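Local coordinates for protein cellulosomal scaffoldin (Acetivibrio cellulolyticus, PDB 4WI0) that probably cleaves beta-1,4-glucosidic linkages of cellulose as a whole protein, while its C-terminal X module and calcium-binding dockerin, the piece crystallised, bind a type II cohesin, at residues B[6-11]-B[85-90]; B[52-57]-B[71-76]. The protein carries 1 engineered substitution. All coordinates share one frame; numbering follows the deposited sequence.

Contact 1: residues B[6-11]-B[85-90]; sequences GYINPD and SPILMW
Ile8, Asn9 and Pro10 pair in parallel with Ile87, Leu88 and Met89, joining the first strand of the X-module beta sandwich to its last, in a mixed sheet whose other edge is strand 44-50. Four backbone bonds alternate across the seam; the straightest, from Asn9 N to Ile87 O, is 2.9 Å with 169° at the hydrogen. On the face of Ile8 and Met89, Ile8 CG2 meets Met89 CG at 3.5 Å, and Ile8 CD1 reaches Ile87 CB at 4.0 Å. On the other face Asn9 lies against Pro86, its OD1 3.4 Å from Pro86 CG. Chi1 (-86°) sets Asn9 CG beside its own N, and ND2 donates to Ile8 O at 2.9 Å from above the carbonyl plane, which fixes the amide's rotation. Leu88 CD2 lies 3.8 Å from Asn9 CB. At the C-terminal end of the pairing, Asp11 lies side by side with Trp90, pointing the same way, its CB 3.8 Å from Trp90 CD1, with carboxylate and indole planes 46° apart. Asp11 OD2 bonds to His148 NE2, and His148 stacks on Trp90, so the carboxylate probably favours a proton on that imidazole nitrogen and ties the sheet's end to the C-terminal part of the chain.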
# COMPACT_ATOMS: atom_id res chain seq x y z
N GLY B 6 -12.04 26.72 3.73
CA GLY B 6 -11.36 25.69 4.51
C GLY B 6 -10.34 24.88 3.72
O GLY B 6 -10.01 25.22 2.58
N TYR B 7 -9.85 23.81 4.35
CA TYR B 7 -8.83 22.94 3.77
C TYR B 7 -9.25 21.48 3.80
O TYR B 7 -9.74 20.99 4.81
CB TYR B 7 -7.52 23.11 4.54
CG TYR B 7 -6.85 24.43 4.27
CD1 TYR B 7 -7.20 25.57 4.99
CD2 TYR B 7 -5.88 24.54 3.28
CE1 TYR B 7 -6.59 26.79 4.74
CE2 TYR B 7 -5.27 25.76 3.03
CZ TYR B 7 -5.63 26.87 3.75
OH TYR B 7 -5.02 28.09 3.50
N ILE B 8 -9.08 20.80 2.67
CA ILE B 8 -9.29 19.35 2.55
C ILE B 8 -7.92 18.72 2.28
O ILE B 8 -7.16 19.23 1.45
CB ILE B 8 -10.23 18.99 1.36
CG1 ILE B 8 -11.52 19.85 1.34
CG2 ILE B 8 -10.56 17.51 1.36
CD1 ILE B 8 -12.50 19.59 2.46
N ASN B 9 -7.60 17.62 2.97
CA ASN B 9 -6.40 16.81 2.73
C ASN B 9 -6.79 15.33 2.61
O ASN B 9 -7.68 14.88 3.32
CB ASN B 9 -5.44 16.91 3.92
CG ASN B 9 -4.49 18.10 3.89
OD1 ASN B 9 -3.58 18.15 4.71
ND2 ASN B 9 -4.70 19.07 2.99
N PRO B 10 -6.11 14.57 1.74
CA PRO B 10 -6.35 13.11 1.76
C PRO B 10 -5.72 12.49 3.00
O PRO B 10 -4.71 13.02 3.50
CB PRO B 10 -5.64 12.63 0.49
CG PRO B 10 -4.56 13.63 0.27
CD PRO B 10 -5.10 14.95 0.74
N ASP B 11 -6.31 11.41 3.52
CA ASP B 11 -5.76 10.74 4.70
C ASP B 11 -4.64 9.74 4.35
O ASP B 11 -4.80 8.52 4.48
CB ASP B 11 -6.87 10.06 5.52
CG ASP B 11 -6.37 9.51 6.84
OD1 ASP B 11 -5.28 9.91 7.29
OD2 ASP B 11 -7.05 8.66 7.43
N SER B 85 -5.09 21.75 10.63
CA SER B 85 -6.15 20.82 11.02
C SER B 85 -7.22 20.75 9.91
O SER B 85 -8.31 21.27 10.07
CB SER B 85 -6.74 21.25 12.36
OG SER B 85 -7.79 20.40 12.77
N PRO B 86 -6.88 20.12 8.78
CA PRO B 86 -7.81 20.03 7.65
C PRO B 86 -8.89 18.98 7.87
O PRO B 86 -8.78 18.16 8.78
CB PRO B 86 -6.92 19.57 6.50
CG PRO B 86 -5.84 18.79 7.17
CD PRO B 86 -5.58 19.52 8.45
N ILE B 87 -9.89 19.01 7.01
CA ILE B 87 -10.85 17.90 6.90
C ILE B 87 -10.17 16.80 6.08
O ILE B 87 -9.65 17.05 4.99
CB ILE B 87 -12.15 18.38 6.22
CG1 ILE B 87 -12.83 19.42 7.09
CG2 ILE B 87 -13.09 17.21 5.94
CD1 ILE B 87 -13.80 20.30 6.32
N LEU B 88 -10.14 15.60 6.64
CA LEU B 88 -9.54 14.47 5.96
C LEU B 88 -10.56 13.72 5.12
O LEU B 88 -11.72 13.60 5.50
CB LEU B 88 -8.88 13.54 6.98
CG LEU B 88 -7.70 14.19 7.74
CD1 LEU B 88 -6.99 13.16 8.59
CD2 LEU B 88 -6.72 14.85 6.79
N MET B 89 -10.12 13.27 3.94
CA MET B 89 -10.93 12.43 3.04
C MET B 89 -10.24 11.07 2.83
O MET B 89 -9.01 11.01 2.64
CB MET B 89 -11.12 13.12 1.69
CG MET B 89 -12.04 14.34 1.75
SD MET B 89 -13.76 13.90 2.10
CE MET B 89 -14.17 13.14 0.53
N TRP B 90 -11.03 9.99 2.87
CA TRP B 90 -10.46 8.63 2.79
C TRP B 90 -10.48 8.06 1.37
O TRP B 90 -11.56 7.83 0.79
CB TRP B 90 -11.21 7.67 3.73
CG TRP B 90 -11.30 8.14 5.16
CD1 TRP B 90 -10.53 9.10 5.76
CD2 TRP B 90 -12.19 7.64 6.16
NE1 TRP B 90 -10.90 9.23 7.08
CE2 TRP B 90 -11.91 8.35 7.35
CE3 TRP B 90 -13.19 6.67 6.18
CZ2 TRP B 90 -12.61 8.12 8.54
CZ3 TRP B 90 -13.88 6.43 7.36
CH2 TRP B 90 -13.59 7.16 8.52

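Contact 2: residues B[52-57]-B[71-76]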
# COMPACT_ATOMS: atom_id res chain seq x y z
N ALA B 52 -26.78 33.14 5.06
CA ALA B 52 -26.77 32.73 6.45
C ALA B 52 -27.82 31.66 6.69
O ALA B 52 -28.92 31.74 6.14
CB ALA B 52 -27.03 33.94 7.34
N GLY B 53 -27.48 30.67 7.50
CA GLY B 53 -28.32 29.49 7.70
C GLY B 53 -27.49 28.30 8.14
O GLY B 53 -26.28 28.41 8.32
N THR B 54 -28.14 27.15 8.31
CA THR B 54 -27.49 25.92 8.76
C THR B 54 -27.58 24.86 7.67
O THR B 54 -28.67 24.59 7.15
CB THR B 54 -28.14 25.37 10.04
OG1 THR B 54 -28.20 26.39 11.04
CG2 THR B 54 -27.35 24.19 10.57
N TYR B 55 -26.44 24.23 7.37
CA TYR B 55 -26.29 23.37 6.21
C TYR B 55 -25.54 22.08 6.50
O TYR B 55 -24.77 21.99 7.45
CB TYR B 55 -25.50 24.10 5.10
CG TYR B 55 -26.07 25.42 4.66
CD1 TYR B 55 -27.11 25.49 3.74
CD2 TYR B 55 -25.56 26.62 5.16
CE1 TYR B 55 -27.63 26.71 3.33
CE2 TYR B 55 -26.07 27.84 4.76
CZ TYR B 55 -27.11 27.88 3.84
OH TYR B 55 -27.61 29.10 3.45
N THR B 56 -25.77 21.11 5.63
CA THR B 56 -24.88 19.97 5.49
C THR B 56 -23.89 20.32 4.39
O THR B 56 -24.28 20.81 3.34
CB THR B 56 -25.67 18.71 5.11
OG1 THR B 56 -26.63 18.44 6.13
CG2 THR B 56 -24.74 17.52 4.96
N VAL B 57 -22.60 20.10 4.64
CA VAL B 57 -21.57 20.29 3.62
C VAL B 57 -21.11 18.92 3.13
O VAL B 57 -20.79 18.05 3.94
CB VAL B 57 -20.38 21.11 4.18
CG1 VAL B 57 -19.28 21.25 3.14
CG2 VAL B 57 -20.86 22.49 4.60
N ASN B 71 -24.84 20.03 10.36
CA ASN B 71 -24.97 21.14 11.30
C ASN B 71 -23.86 22.18 11.17
O ASN B 71 -23.27 22.60 12.17
CB ASN B 71 -25.03 20.60 12.75
CG ASN B 71 -26.13 19.58 12.94
OD1 ASN B 71 -27.27 19.84 12.60
ND2 ASN B 71 -25.79 18.41 13.48
N VAL B 72 -23.56 22.58 9.93
CA VAL B 72 -22.62 23.65 9.68
C VAL B 72 -23.41 24.96 9.75
O VAL B 72 -24.20 25.29 8.86
CB VAL B 72 -21.90 23.50 8.32
CG1 VAL B 72 -20.87 24.61 8.14
CG2 VAL B 72 -21.24 22.14 8.22
N SER B 73 -23.19 25.69 10.84
CA SER B 73 -23.96 26.90 11.14
C SER B 73 -23.20 28.11 10.62
O SER B 73 -22.07 28.35 11.03
CB SER B 73 -24.16 27.00 12.66
OG SER B 73 -24.93 28.13 13.00
N VAL B 74 -23.82 28.85 9.71
CA VAL B 74 -23.17 30.00 9.08
C VAL B 74 -23.91 31.30 9.43
O VAL B 74 -25.05 31.51 9.01
CB VAL B 74 -23.14 29.84 7.54
CG1 VAL B 74 -22.46 31.03 6.89
CG2 VAL B 74 -22.45 28.54 7.15
N THR B 75 -23.25 32.15 10.22
CA THR B 75 -23.79 33.46 10.61
C THR B 75 -22.98 34.64 10.08
O THR B 75 -23.43 35.79 10.11
CB THR B 75 -23.87 33.58 12.15
OG1 THR B 75 -22.57 33.44 12.72
CG2 THR B 75 -24.80 32.52 12.73
N ALA B 76 -21.76 34.35 9.61
CA ALA B 76 -20.84 35.32 9.02
C ALA B 76 -19.76 34.51 8.30
O ALA B 76 -19.88 33.28 8.20
CB ALA B 76 -20.22 36.20 10.10
O HOH W 1 -27.00 19.69 8.69
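Tyr55 and Val72 form a hydrogen-bonded antiparallel pair, with Tyr55 N to Val72 O at 2.9 Å and Val72 N to Tyr55 O at 2.8 Å. Gly53 and Val74 make the second such pair, and Thr54 and Ser73 between them are the non-hydrogen-bonded pair. The close packing is on the face that carries Tyr55, Val72 and Val74. There Val57 CG2 meets Val72 CG2 at 3.7 Å, the two side chains crossing at about a right angle. Val72 has CG1 anti to its backbone N (chi1 -177°), which leaves CG2 on the side of Tyr55 O and Val57. Farther along, Val74 CG2 comes to the edge of the Tyr55 ring, near its plane, 4.2 Å from CD2; this is a lighter touch. The Tyr55 hydroxyl bonds to Ala51 O, fixing the far end of the ring. Val72 and Val57 also rest on Leu80, and Val74 on Val4, so this face is closed by the opposing sheet.

The other face is loose and open to solvent. Thr54 OG1 and Ser73 OG stand 4.2 Å apart without a hydrogen bond, and Thr54 CG2 rests 3.7 Å from Val72 O and 3.9 Å from Asn71 CA. Asn71 takes a left-handed backbone conformation (phi 55°, psi 46°), and its N, instead of pairing with the neighbouring strand, donates to a water at 2.8 Å that also bonds Thr56 OG1. Beyond it Val57 pairs with Ile69, one residue out of the register set by Tyr55 and Val72, as expected of a beta bulge. This amphipathic beta hairpin, with valines inward and the Thr54 and Ser73 hydroxyls outward, places 67-74 as the edge strand of the X module's four-stranded sheet, one side on the opposing sheet and the other toward solvent, as in a beta sandwich.

Overall arrangement
Contact 1 and contact 2 lie in the two sheets of one sandwich, the three-stranded mixed sheet and the four-stranded antiparallel one. Their centres are 19 Å apart and their nearest atoms about 6 Å, without touching. Strand 67-74 of contact 2 is followed directly by strand 78-89 of contact 1, so the chain passes from one sheet to the other. Ile87 of contact 1 packs on Ile69 of that earlier strand. Contact 1 is at the dockerin end: the Trp90 side chain is about 8 Å from that of calcium ligand Asp93 and about 11 Å from a bound calcium ion, and the Pro10 side chain about 8 Å from that of calcium ligand Asn132. Contact 2 lies away from both calcium sites.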